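Local coordinates for putative DNA-binding protein (Salmonella choleraesuis, PDB 2HX0) that may bind DNA and binds magnesium ions, in an assembly of three copies of a PCC-domain chain, at residues R45-A50 against L120-L125; T53-D58 against V114-E119; Q41-A46 against L85-E90; L128-Q133 against L143-R148. The protein carries 2 engineered substitutions. All blocks are in the same frame, centred on the assembly; numbering follows the deposited sequence.

In the fold
Contacts 1 and 2 join the same two neighbouring strands, 47-56 and 113-124, their centres about 19 Å apart, so one antiparallel pairing runs from mid-chain to a corner near a magnesium ion. Contact 3 starts from the stretch that contact 1 uses, where helix 31-42 gives way to strand 47-56, and meets the turn after strand 75-86, the next strand; the centres are about 9 Å apart. Contact 4, later in the chain, is a separate hairpin, joined to contacts 1 and 3 by Arg-45 with Phe-130 and by salt bridges Glu-124 to Arg-148 and Glu-86 to Arg-132, but about 30 Å from contact 2 between centres. Contacts 1, 2 and 4 also touch other subunits.

Contact 1 (R45-A50 against L120-L125); sequences RAAWIA and LVIGEL. Engineered in segment 45-50: Arg-45 (natural residue His).
A chi1 of 89° sets CG of Trp-48 between the backbone N and the carbonyl carbon, and a chi2 of 97° turns the ring toward Gly-123; in Glu-124 CG stands anti to the backbone N, and a bend at chi2 brings CD round toward Arg-45 and Ala-46. The six-membered ring of Trp-48 takes Gly-123 CA over one face, nearer the rim than the middle, in a CH-pi contact of 3.9 Å from CA to the ring centroid. Having no side chain, Gly-123 lets the ring lie this close. Trp-48 CZ3 also meets Leu-125 CD2 at 3.6 Å, the two side chains crossing at about a right angle. Strands 47-50 and 120-124 are antiparallel neighbours in the main sheet of the PCC domain. Trp-48 and Gly-123 form the hydrogen-bonded pair, Trp-48 N reaching Gly-123 O at 2.9 Å, with non-hydrogen-bonded pairs before and after it. On the other face Ala-47 CB rests 4.0 Å from Ile-122 CG2, and Ile-49 CG2 lies 4.1 Å from Leu-120 CD2, the latter two side chains crossing obliquely. At the end of strand 120-124 the Glu-124 carboxylate takes the two N-H groups that precede strand 47-50, both oxygens met on their syn sides: OE2 accepts the backbone N of the engineered Arg-45 at 2.9 Å, nearly straight at 167°, and OE1 that of Ala-46 at 3.0 Å. OE2 has a salt bridge with Arg-148 as well, which probably favours the ionised carboxylate. The indole NE1 bonds Ala-50 O of the second subunit, whose Phe-20 meets the Trp-48 ring.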
loop_
_atom_site.group_PDB
_atom_site.type_symbol
_atom_site.label_atom_id
_atom_site.label_comp_id
_atom_site.label_asym_id
_atom_site.label_seq_id
_atom_site.Cartn_x
_atom_site.Cartn_y
_atom_site.Cartn_z
ATOM N N ARG A 45 -8.278 0.071 18.393
ATOM C CA ARG A 45 -9.163 1.228 18.290
ATOM C C ARG A 45 -8.843 2.197 17.153
ATOM O O ARG A 45 -9.639 3.083 16.861
ATOM C CB ARG A 45 -9.166 2.021 19.604
ATOM C CG ARG A 45 -9.532 1.224 20.852
ATOM C CD ARG A 45 -10.907 0.594 20.748
ATOM N NE ARG A 45 -11.974 1.577 20.589
ATOM C CZ ARG A 45 -12.371 2.422 21.536
ATOM N NH1 ARG A 45 -13.353 3.279 21.285
ATOM N NH2 ARG A 45 -11.793 2.412 22.730
ATOM N N ALA A 46 -7.687 2.041 16.518
ATOM C CA ALA A 46 -7.303 2.933 15.422
ATOM C C ALA A 46 -6.257 2.233 14.566
ATOM O O ALA A 46 -5.071 2.544 14.637
ATOM C CB ALA A 46 -6.738 4.226 15.981
ATOM N N ALA A 47 -6.710 1.301 13.737
ATOM C CA ALA A 47 -5.797 0.522 12.922
ATOM C C ALA A 47 -5.940 0.750 11.427
ATOM O O ALA A 47 -6.905 1.355 10.965
ATOM C CB ALA A 47 -5.980 -0.970 13.244
ATOM N N TRP A 48 -4.954 0.274 10.677
ATOM C CA TRP A 48 -4.977 0.388 9.224
ATOM C C TRP A 48 -4.150 -0.757 8.661
ATOM O O TRP A 48 -3.324 -1.338 9.367
ATOM C CB TRP A 48 -4.419 1.757 8.781
ATOM C CG TRP A 48 -2.925 1.846 8.554
ATOM C CD1 TRP A 48 -2.269 1.742 7.360
ATOM C CD2 TRP A 48 -1.922 2.111 9.540
ATOM N NE1 TRP A 48 -0.919 1.930 7.542
ATOM C CE2 TRP A 48 -0.679 2.158 8.872
ATOM C CE3 TRP A 48 -1.953 2.314 10.927
ATOM C CZ2 TRP A 48 0.526 2.403 9.542
ATOM C CZ3 TRP A 48 -0.756 2.555 11.595
ATOM C CH2 TRP A 48 0.468 2.597 10.899
ATOM N N ILE A 49 -4.395 -1.110 7.406
ATOM C CA ILE A 49 -3.638 -2.189 6.784
ATOM C C ILE A 49 -2.338 -1.589 6.266
ATOM O O ILE A 49 -2.343 -0.788 5.331
ATOM C CB ILE A 49 -4.399 -2.807 5.600
ATOM C CG1 ILE A 49 -5.823 -3.176 6.024
ATOM C CG2 ILE A 49 -3.650 -4.040 5.110
ATOM C CD1 ILE A 49 -5.987 -4.208 7.176
ATOM N N ALA A 50 -1.226 -1.971 6.889
ATOM C CA ALA A 50 0.080 -1.447 6.502
ATOM C C ALA A 50 0.749 -2.263 5.404
ATOM O O ALA A 50 1.663 -1.782 4.739
ATOM C CB ALA A 50 0.997 -1.365 7.728
ATOM N N LEU A 120 -0.678 -10.396 6.357
ATOM C CA LEU A 120 -1.016 -9.031 6.715
ATOM C C LEU A 120 -0.135 -8.412 7.779
ATOM O O LEU A 120 0.300 -9.084 8.708
ATOM C CB LEU A 120 -2.451 -8.979 7.250
ATOM C CG LEU A 120 -3.645 -9.308 6.360
ATOM C CD1 LEU A 120 -4.708 -10.017 7.182
ATOM C CD2 LEU A 120 -4.193 -8.022 5.759
ATOM N N VAL A 121 0.132 -7.120 7.623
ATOM C CA VAL A 121 0.850 -6.368 8.639
ATOM C C VAL A 121 -0.152 -5.266 8.961
ATOM O O VAL A 121 -0.498 -4.455 8.098
ATOM C CB VAL A 121 2.156 -5.746 8.135
ATOM C CG1 VAL A 121 2.750 -4.863 9.237
ATOM C CG2 VAL A 121 3.137 -6.836 7.783
ATOM N N ILE A 122 -0.652 -5.274 10.190
ATOM C CA ILE A 122 -1.637 -4.291 10.611
ATOM C C ILE A 122 -1.044 -3.312 11.611
ATOM O O ILE A 122 -0.407 -3.715 12.578
ATOM C CB ILE A 122 -2.853 -4.994 11.249
ATOM C CG1 ILE A 122 -3.529 -5.893 10.204
ATOM C CG2 ILE A 122 -3.827 -3.957 11.808
ATOM C CD1 ILE A 122 -2.756 -7.087 9.754
ATOM N N GLY A 123 -1.244 -2.023 11.361
ATOM C CA GLY A 123 -0.740 -1.013 12.273
ATOM C C GLY A 123 -1.851 -0.524 13.182
ATOM O O GLY A 123 -3.005 -0.452 12.768
ATOM N N GLU A 124 -1.504 -0.220 14.429
ATOM C CA GLU A 124 -2.452 0.299 15.418
ATOM C C GLU A 124 -1.829 1.582 15.964
ATOM O O GLU A 124 -0.630 1.626 16.241
ATOM C CB GLU A 124 -2.659 -0.709 16.558
ATOM C CG GLU A 124 -3.262 -0.113 17.844
ATOM C CD GLU A 124 -4.759 0.171 17.759
ATOM O OE1 GLU A 124 -5.305 0.252 16.642
ATOM O OE2 GLU A 124 -5.394 0.326 18.825
ATOM N N LEU A 125 -2.641 2.626 16.104
ATOM C CA LEU A 125 -2.161 3.916 16.607
ATOM C C LEU A 125 -2.676 4.083 18.039
ATOM O O LEU A 125 -3.778 4.585 18.256
ATOM C CB LEU A 125 -2.689 5.033 15.702
ATOM C CG LEU A 125 -2.310 4.839 14.229
ATOM C CD1 LEU A 125 -3.187 5.706 13.336
ATOM C CD2 LEU A 125 -0.837 5.162 14.044
#

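Contact 2 (T53-D58 against V114-E119)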
loop_
_atom_site.group_PDB
_atom_site.type_symbol
_atom_site.label_atom_id
_atom_site.label_comp_id
_atom_site.label_asym_id
_atom_site.label_seq_id
_atom_site.Cartn_x
_atom_site.Cartn_y
_atom_site.Cartn_z
ATOM N N THR A 53 -0.510 -9.244 1.247
ATOM C CA THR A 53 -0.266 -10.020 0.043
ATOM C C THR A 53 -0.937 -11.367 0.240
ATOM O O THR A 53 -1.067 -11.838 1.364
ATOM C CB THR A 53 1.235 -10.227 -0.213
ATOM O OG1 THR A 53 1.409 -10.895 -1.468
ATOM C CG2 THR A 53 1.864 -11.061 0.887
ATOM N N GLY A 54 -1.376 -11.982 -0.851
ATOM C CA GLY A 54 -2.033 -13.266 -0.727
ATOM C C GLY A 54 -2.848 -13.637 -1.942
ATOM O O GLY A 54 -2.675 -13.067 -3.016
ATOM N N SER A 55 -3.760 -14.583 -1.755
ATOM C CA SER A 55 -4.600 -15.073 -2.837
ATOM C C SER A 55 -6.021 -15.326 -2.354
ATOM O O SER A 55 -6.245 -15.626 -1.184
ATOM C CB SER A 55 -4.001 -16.368 -3.388
ATOM O OG SER A 55 -3.778 -17.301 -2.347
ATOM N N LEU A 56 -6.977 -15.206 -3.268
ATOM C CA LEU A 56 -8.378 -15.425 -2.935
ATOM C C LEU A 56 -9.057 -16.326 -3.952
ATOM O O LEU A 56 -8.608 -16.447 -5.093
ATOM C CB LEU A 56 -9.135 -14.098 -2.893
ATOM C CG LEU A 56 -8.669 -13.021 -1.914
ATOM C CD1 LEU A 56 -9.456 -11.749 -2.160
ATOM C CD2 LEU A 56 -8.857 -13.496 -0.475
ATOM N N THR A 57 -10.146 -16.949 -3.515
ATOM C CA THR A 57 -10.949 -17.820 -4.359
ATOM C C THR A 57 -12.249 -17.067 -4.621
ATOM O O THR A 57 -12.618 -16.820 -5.771
ATOM C CB THR A 57 -11.244 -19.152 -3.655
ATOM O OG1 THR A 57 -10.020 -19.875 -3.482
ATOM C CG2 THR A 57 -12.214 -19.991 -4.477
ATOM N N ASP A 58 -12.940 -16.694 -3.551
ATOM C CA ASP A 58 -14.171 -15.929 -3.680
ATOM C C ASP A 58 -13.824 -14.469 -3.425
ATOM O O ASP A 58 -13.027 -14.159 -2.542
ATOM C CB ASP A 58 -15.217 -16.386 -2.660
ATOM C CG ASP A 58 -15.590 -17.844 -2.822
ATOM O OD1 ASP A 58 -15.868 -18.260 -3.966
ATOM O OD2 ASP A 58 -15.607 -18.573 -1.808
ATOM N N VAL A 114 -9.954 -16.744 1.449
ATOM C CA VAL A 114 -8.547 -17.037 1.195
ATOM C C VAL A 114 -8.357 -18.306 0.368
ATOM O O VAL A 114 -9.010 -19.326 0.608
ATOM C CB VAL A 114 -7.785 -17.185 2.533
ATOM C CG1 VAL A 114 -6.318 -17.512 2.284
ATOM C CG2 VAL A 114 -7.907 -15.900 3.330
ATOM N N ARG A 115 -7.453 -18.245 -0.605
ATOM C CA ARG A 115 -7.179 -19.401 -1.447
ATOM C C ARG A 115 -6.049 -20.217 -0.826
ATOM O O ARG A 115 -6.272 -21.332 -0.358
ATOM C CB ARG A 115 -6.811 -18.950 -2.866
ATOM C CG ARG A 115 -6.672 -20.090 -3.868
ATOM C CD ARG A 115 -7.021 -19.618 -5.273
ATOM N NE ARG A 115 -6.175 -18.517 -5.728
ATOM C CZ ARG A 115 -4.910 -18.653 -6.112
ATOM N NH1 ARG A 115 -4.335 -19.850 -6.101
ATOM N NH2 ARG A 115 -4.216 -17.592 -6.509
ATOM N N THR A 116 -4.843 -19.657 -0.809
ATOM C CA THR A 116 -3.706 -20.352 -0.218
ATOM C C THR A 116 -3.204 -19.627 1.025
ATOM O O THR A 116 -2.732 -20.264 1.966
ATOM C CB THR A 116 -2.524 -20.494 -1.209
ATOM O OG1 THR A 116 -2.032 -19.198 -1.568
ATOM C CG2 THR A 116 -2.964 -21.239 -2.459
ATOM N N THR A 117 -3.320 -18.303 1.043
ATOM C CA THR A 117 -2.837 -17.541 2.187
ATOM C C THR A 117 -3.168 -16.056 2.064
ATOM O O THR A 117 -3.493 -15.565 0.988
ATOM C CB THR A 117 -1.287 -17.654 2.298
ATOM O OG1 THR A 117 -0.845 -17.154 3.566
ATOM C CG2 THR A 117 -0.617 -16.820 1.207
ATOM N N LEU A 118 -3.106 -15.353 3.187
ATOM C CA LEU A 118 -3.281 -13.906 3.188
ATOM C C LEU A 118 -2.350 -13.425 4.288
ATOM O O LEU A 118 -2.572 -13.698 5.466
ATOM C CB LEU A 118 -4.718 -13.469 3.477
ATOM C CG LEU A 118 -4.852 -11.975 3.133
ATOM C CD1 LEU A 118 -4.776 -11.801 1.615
ATOM C CD2 LEU A 118 -6.159 -11.413 3.663
ATOM N N GLU A 119 -1.281 -12.740 3.892
ATOM C CA GLU A 119 -0.291 -12.229 4.834
ATOM C C GLU A 119 -0.597 -10.768 5.086
ATOM O O GLU A 119 -0.748 -9.995 4.148
ATOM C CB GLU A 119 1.106 -12.385 4.242
ATOM C CG GLU A 119 1.538 -13.842 4.097
ATOM C CD GLU A 119 2.819 -14.006 3.300
ATOM O OE1 GLU A 119 3.709 -13.135 3.407
ATOM O OE2 GLU A 119 2.945 -15.018 2.577
#
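Ser-55 is gripped from two directions by the bend of the opposing chain: its OG is hydrogen-bonded to Thr-116 OG1 at 2.7 Å, while its CB lies over one face of the Arg-115 guanidinium, 3.4 Å from NH2. A chi1 of 53° turns Ser-55 OG toward the Thr-116 hydroxyl. The Arg-115 chain bends at chi3, and NE reaches Leu-56 O at 3.3 Å; that oxygen lies almost in the guanidinium plane, whereas NE stands 58° out of the carbonyl plane. Thr-57 OG1 meets the aliphatic part of the arginine, 3.4 Å from Arg-115 CG, the two side chains crossing at about a right angle. The backbone fixes this group: Ser-55 N donates to Thr-117 O at 2.9 Å, and Ser-55 O receives Arg-115 N at the same distance. Further along, Thr-53 and Glu-119 form an antiparallel hydrogen-bonded pair and lie side by side, pointing the same way, with Thr-53 CG2 3.7 Å from Glu-119 CB. Farther out, Arg-115 NH2 is positioned by a salt bridge with Glu-77 and by Phe-76 O. The Glu-119 carboxylate is held by Thr-84, Arg-132 and His-91 of the third subunit, and His-91 is itself a magnesium ligand. Thr-53, its side chain about 5 Å from a bound magnesium ion, thus lies with Glu-119 by a subunit boundary. The register slips by two residues between Gly-54 and Leu-56, a beta bulge in the antiparallel main sheet, at a corner where the chain changes direction.

Contact 3 (Q41-A46 against L85-E90); sequences QNQLRA and LELTGE. Engineered in segment 41-46: Arg-45 (natural residue His).
Leu-87, in the turn of a beta hairpin, reaches out to the chain that leaves helix 31-42, its branch pressed against Leu-44 O, Gln-43 and the engineered Arg-45. Helix 31-42 ends in a Schellman motif, with Gln-43 at positive phi, and the chain then passes beside the two-residue turn, Leu-87 and Thr-88, that links strands 75-86 and 89-97 of the main sheet. Glu-86 N to Gly-89 O closes that turn. The tight part lies between Arg-45 and Leu-87. A bend at chi2 (-59°) places Arg-45 CD 3.3 Å from Leu-87 CD1, and a further bend at chi3 turns NE to 3.6 Å from the same CD1, the two side chains crossing obliquely. On the backbone side, Leu-44 O meets Leu-87 CG at 3.5 Å. Gln-43 makes the looser, exposed side: its amide passes Leu-87 CD1 at 3.6 Å from OE1, and NE2 is satisfied by Gln-40 O rather than across the contact. Toward the sheet, CB makes the contact of the Glu-86 side chain, 3.5 Å from Arg-45 O, and the carboxylate is sent away to a salt bridge with Arg-132 of the hairpin 128-147. Leu-85 and Leu-87 both pack on Val-39 of the helix. The one hydrogen bond joining the two segments is weak: Leu-87 N to Leu-44 O, 3.1 Å long and bent to 121° at the hydrogen.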
loop_
_atom_site.group_PDB
_atom_site.type_symbol
_atom_site.label_atom_id
_atom_site.label_comp_id
_atom_site.label_asym_id
_atom_site.label_seq_id
_atom_site.Cartn_x
_atom_site.Cartn_y
_atom_site.Cartn_z
ATOM N N GLN A 41 -9.868 -9.381 19.264
ATOM C CA GLN A 41 -8.906 -10.044 20.130
ATOM C C GLN A 41 -7.907 -9.078 20.751
ATOM O O GLN A 41 -7.533 -9.222 21.915
ATOM C CB GLN A 41 -8.139 -11.123 19.369
ATOM C CG GLN A 41 -6.991 -11.699 20.184
ATOM C CD GLN A 41 -6.339 -12.903 19.546
ATOM O OE1 GLN A 41 -5.351 -13.424 20.063
ATOM N NE2 GLN A 41 -6.886 -13.357 18.424
ATOM N N ASN A 42 -7.483 -8.092 19.970
ATOM C CA ASN A 42 -6.501 -7.129 20.444
ATOM C C ASN A 42 -7.084 -5.768 20.807
ATOM O O ASN A 42 -6.340 -4.839 21.124
ATOM C CB ASN A 42 -5.405 -6.964 19.391
ATOM C CG ASN A 42 -4.662 -8.255 19.128
ATOM O OD1 ASN A 42 -4.913 -8.946 18.140
ATOM N ND2 ASN A 42 -3.753 -8.599 20.026
ATOM N N GLN A 43 -8.408 -5.667 20.778
ATOM C CA GLN A 43 -9.104 -4.428 21.104
ATOM C C GLN A 43 -8.481 -3.229 20.396
ATOM O O GLN A 43 -8.195 -2.203 21.013
ATOM C CB GLN A 43 -9.102 -4.205 22.618
ATOM C CG GLN A 43 -9.946 -5.218 23.381
ATOM C CD GLN A 43 -11.426 -5.074 23.086
ATOM O OE1 GLN A 43 -12.048 -4.076 23.452
ATOM N NE2 GLN A 43 -11.995 -6.064 22.408
ATOM N N LEU A 44 -8.272 -3.365 19.093
ATOM C CA LEU A 44 -7.687 -2.287 18.303
ATOM C C LEU A 44 -8.705 -1.161 18.125
ATOM O O LEU A 44 -9.850 -1.404 17.739
ATOM C CB LEU A 44 -7.237 -2.826 16.943
ATOM C CG LEU A 44 -6.255 -4.005 17.006
ATOM C CD1 LEU A 44 -5.810 -4.376 15.592
ATOM C CD2 LEU A 44 -5.055 -3.641 17.874
ATOM N N ARG A 45 -8.278 0.071 18.393
ATOM C CA ARG A 45 -9.163 1.228 18.290
ATOM C C ARG A 45 -8.843 2.197 17.153
ATOM O O ARG A 45 -9.639 3.083 16.861
ATOM C CB ARG A 45 -9.166 2.021 19.604
ATOM C CG ARG A 45 -9.532 1.224 20.852
ATOM C CD ARG A 45 -10.907 0.594 20.748
ATOM N NE ARG A 45 -11.974 1.577 20.589
ATOM C CZ ARG A 45 -12.371 2.422 21.536
ATOM N NH1 ARG A 45 -13.353 3.279 21.285
ATOM N NH2 ARG A 45 -11.793 2.412 22.730
ATOM N N ALA A 46 -7.687 2.041 16.518
ATOM C CA ALA A 46 -7.303 2.933 15.422
ATOM C C ALA A 46 -6.257 2.233 14.566
ATOM O O ALA A 46 -5.071 2.544 14.637
ATOM C CB ALA A 46 -6.738 4.226 15.981
ATOM N N LEU A 85 -9.490 0.285 10.087
ATOM C CA LEU A 85 -10.406 -0.603 10.774
ATOM C C LEU A 85 -10.260 -0.399 12.266
ATOM O O LEU A 85 -9.205 0.014 12.750
ATOM C CB LEU A 85 -10.164 -2.072 10.389
ATOM C CG LEU A 85 -8.862 -2.794 10.728
ATOM C CD1 LEU A 85 -9.007 -4.259 10.351
ATOM C CD2 LEU A 85 -7.690 -2.168 9.991
ATOM N N GLU A 86 -11.342 -0.657 12.989
ATOM C CA GLU A 86 -11.345 -0.498 14.429
ATOM C C GLU A 86 -12.445 -1.353 15.049
ATOM O O GLU A 86 -13.157 -2.056 14.337
ATOM C CB GLU A 86 -11.512 0.981 14.799
ATOM C CG GLU A 86 -12.843 1.627 14.418
ATOM C CD GLU A 86 -12.940 2.044 12.961
ATOM O OE1 GLU A 86 -11.899 2.160 12.277
ATOM O OE2 GLU A 86 -14.077 2.281 12.502
ATOM N N LEU A 87 -12.583 -1.292 16.369
ATOM C CA LEU A 87 -13.575 -2.104 17.070
ATOM C C LEU A 87 -14.949 -2.270 16.430
ATOM O O LEU A 87 -15.426 -3.396 16.292
ATOM C CB LEU A 87 -13.757 -1.609 18.507
ATOM C CG LEU A 87 -12.727 -2.079 19.540
ATOM C CD1 LEU A 87 -13.232 -1.728 20.931
ATOM C CD2 LEU A 87 -12.516 -3.585 19.435
ATOM N N THR A 88 -15.593 -1.174 16.041
ATOM C CA THR A 88 -16.923 -1.289 15.446
ATOM C C THR A 88 -17.087 -0.653 14.074
ATOM O O THR A 88 -18.166 -0.170 13.735
ATOM C CB THR A 88 -18.002 -0.696 16.376
ATOM O OG1 THR A 88 -17.815 0.721 16.487
ATOM C CG2 THR A 88 -17.914 -1.324 17.758
ATOM N N GLY A 89 -16.029 -0.664 13.272
ATOM C CA GLY A 89 -16.131 -0.081 11.948
ATOM C C GLY A 89 -14.886 -0.305 11.121
ATOM O O GLY A 89 -13.862 -0.753 11.637
ATOM N N GLU A 90 -14.980 -0.001 9.832
ATOM C CA GLU A 90 -13.856 -0.156 8.923
ATOM C C GLU A 90 -14.192 0.449 7.568
ATOM O O GLU A 90 -15.340 0.792 7.296
ATOM C CB GLU A 90 -13.507 -1.639 8.732
ATOM C CG GLU A 90 -14.514 -2.441 7.906
ATOM C CD GLU A 90 -15.815 -2.690 8.643
ATOM O OE1 GLU A 90 -15.753 -3.129 9.811
ATOM O OE2 GLU A 90 -16.896 -2.460 8.055
#

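Contact 4 (L128-Q133 against L143-R148); sequences LTFSRQ and LHISSR
Phe-130 meets Leu-143 CD1 in an off-centre CH-pi contact, 4.2 Å from CD1 to the ring centroid and 29° from the ring normal. Ile-145 lies alongside Phe-130, pointing the same way, with CG1 at 4.0 Å from Phe-130 CE1. The same Leu-143 CD1 sits over the centre of the Arg-132 guanidinium, 3.9 Å above its plane. The two strands, 128-133 and 143-147, make an antiparallel beta hairpin, and the face of Phe-130, Leu-143 and Ile-145, which also bears Arg-132, turns inward against Ala-46 and, in the second subunit, Ala-22. On the other face Thr-129, Ser-131, His-144 and Ser-146 are polar. One water donates to Thr-129 O at 2.8 Å and also bonds to the hydroxyls of Ser-131 and Ser-146, bridging the strands. Ser-131 OG lies in the plane of the His-144 ring at its edge, 3.3 Å from CD2. Near the end of the second strand Arg-148, bent at chi2 and chi3, comes side-on to Leu-128 O: NE at 2.8 Å and NH2 at 2.9 Å both grip that one oxygen, which lies near the guanidinium plane. Arg-132 is held by Glu-86, by Thr-84 and by Glu-119 of the second subunit, and Arg-148 by a salt bridge with Glu-124. Both charges thus probably help to fasten the hairpin to the main sheet, and that of Arg-132 also to the next subunit.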
loop_
_atom_site.group_PDB
_atom_site.type_symbol
_atom_site.label_atom_id
_atom_site.label_comp_id
_atom_site.label_asym_id
_atom_site.label_seq_id
_atom_site.Cartn_x
_atom_site.Cartn_y
_atom_site.Cartn_z
ATOM N N LEU A 128 -4.534 7.299 19.397
ATOM C CA LEU A 128 -5.766 7.731 18.749
ATOM C C LEU A 128 -6.888 6.706 18.820
ATOM O O LEU A 128 -6.675 5.548 19.167
ATOM C CB LEU A 128 -5.489 8.034 17.272
ATOM C CG LEU A 128 -4.364 9.025 16.959
ATOM C CD1 LEU A 128 -4.074 9.001 15.466
ATOM C CD2 LEU A 128 -4.758 10.429 17.404
ATOM N N THR A 129 -8.089 7.154 18.477
ATOM C CA THR A 129 -9.254 6.283 18.436
ATOM C C THR A 129 -10.050 6.663 17.199
ATOM O O THR A 129 -10.340 7.845 16.978
ATOM C CB THR A 129 -10.163 6.452 19.676
ATOM O OG1 THR A 129 -9.478 5.981 20.844
ATOM C CG2 THR A 129 -11.445 5.651 19.507
ATOM N N PHE A 130 -10.368 5.669 16.376
ATOM C CA PHE A 130 -11.158 5.896 15.171
ATOM C C PHE A 130 -12.613 5.574 15.477
ATOM O O PHE A 130 -12.912 4.651 16.241
ATOM C CB PHE A 130 -10.737 4.970 14.020
ATOM C CG PHE A 130 -9.379 5.255 13.437
ATOM C CD1 PHE A 130 -8.707 6.445 13.704
ATOM C CD2 PHE A 130 -8.784 4.325 12.590
ATOM C CE1 PHE A 130 -7.458 6.705 13.132
ATOM C CE2 PHE A 130 -7.540 4.569 12.011
ATOM C CZ PHE A 130 -6.873 5.763 12.283
ATOM N N SER A 131 -13.517 6.334 14.873
ATOM C CA SER A 131 -14.946 6.094 15.020
ATOM C C SER A 131 -15.581 6.532 13.711
ATOM O O SER A 131 -14.921 7.152 12.873
ATOM C CB SER A 131 -15.534 6.890 16.193
ATOM O OG SER A 131 -15.398 8.287 16.004
ATOM N N ARG A 132 -16.849 6.191 13.519
ATOM C CA ARG A 132 -17.559 6.573 12.307
ATOM C C ARG A 132 -18.699 7.480 12.746
ATOM O O ARG A 132 -19.643 7.033 13.401
ATOM C CB ARG A 132 -18.094 5.332 11.590
ATOM C CG ARG A 132 -17.020 4.286 11.288
ATOM C CD ARG A 132 -16.030 4.759 10.227
ATOM N NE ARG A 132 -14.805 3.960 10.248
ATOM C CZ ARG A 132 -13.848 4.017 9.326
ATOM N NH1 ARG A 132 -13.962 4.834 8.284
ATOM N NH2 ARG A 132 -12.764 3.264 9.460
ATOM N N GLN A 133 -18.592 8.759 12.402
ATOM C CA GLN A 133 -19.597 9.740 12.781
ATOM C C GLN A 133 -20.224 10.343 11.534
ATOM O O GLN A 133 -19.556 10.527 10.518
ATOM C CB GLN A 133 -18.950 10.847 13.613
ATOM C CG GLN A 133 -18.098 10.341 14.763
ATOM C CD GLN A 133 -18.910 9.703 15.870
ATOM O OE1 GLN A 133 -18.355 9.113 16.796
ATOM N NE2 GLN A 133 -20.232 9.823 15.787
ATOM N N LEU A 143 -14.918 8.740 8.768
ATOM C CA LEU A 143 -13.874 8.589 9.765
ATOM C C LEU A 143 -13.697 9.806 10.665
ATOM O O LEU A 143 -13.536 10.933 10.194
ATOM C CB LEU A 143 -12.542 8.267 9.080
ATOM C CG LEU A 143 -11.344 8.091 10.016
ATOM C CD1 LEU A 143 -11.558 6.867 10.911
ATOM C CD2 LEU A 143 -10.080 7.930 9.185
ATOM N N HIS A 144 -13.727 9.558 11.970
ATOM C CA HIS A 144 -13.540 10.601 12.968
ATOM C C HIS A 144 -12.340 10.156 13.793
ATOM O O HIS A 144 -12.274 9.009 14.228
ATOM C CB HIS A 144 -14.783 10.724 13.858
ATOM C CG HIS A 144 -14.620 11.694 14.987
ATOM N ND1 HIS A 144 -14.294 13.018 14.788
ATOM C CD2 HIS A 144 -14.731 11.531 16.326
ATOM C CE1 HIS A 144 -14.209 13.628 15.957
ATOM N NE2 HIS A 144 -14.470 12.749 16.907
ATOM N N ILE A 145 -11.391 11.064 13.999
ATOM C CA ILE A 145 -10.183 10.752 14.751
ATOM C C ILE A 145 -10.093 11.580 16.024
ATOM O O ILE A 145 -10.141 12.807 15.973
ATOM C CB ILE A 145 -8.934 11.043 13.908
ATOM C CG1 ILE A 145 -9.053 10.355 12.550
ATOM C CG2 ILE A 145 -7.690 10.557 14.635
ATOM C CD1 ILE A 145 -9.881 11.112 11.522
ATOM N N SER A 146 -9.947 10.904 17.158
ATOM C CA SER A 146 -9.836 11.587 18.441
ATOM C C SER A 146 -8.737 10.964 19.297
ATOM O O SER A 146 -8.208 9.901 18.971
ATOM C CB SER A 146 -11.169 11.522 19.184
ATOM O OG SER A 146 -11.558 10.181 19.394
ATOM N N SER A 147 -8.387 11.633 20.391
ATOM C CA SER A 147 -7.356 11.129 21.286
ATOM C C SER A 147 -7.834 9.884 22.021
ATOM O O SER A 147 -9.009 9.778 22.383
ATOM C CB SER A 147 -6.967 12.203 22.306
ATOM O OG SER A 147 -6.072 11.685 23.277
ATOM N N ARG A 148 -6.919 8.943 22.240
ATOM C CA ARG A 148 -7.246 7.711 22.954
ATOM C C ARG A 148 -7.574 8.050 24.406
ATOM O O ARG A 148 -8.430 7.422 25.023
ATOM C CB ARG A 148 -6.059 6.741 22.920
ATOM C CG ARG A 148 -6.276 5.438 23.694
ATOM C CD ARG A 148 -7.307 4.552 23.009
ATOM N NE ARG A 148 -6.876 4.193 21.659
ATOM C CZ ARG A 148 -6.187 3.101 21.343
ATOM N NH1 ARG A 148 -5.843 2.219 22.273
ATOM N NH2 ARG A 148 -5.811 2.906 20.083
HETATM O O HOH W 1 -12.960 8.890 17.356
#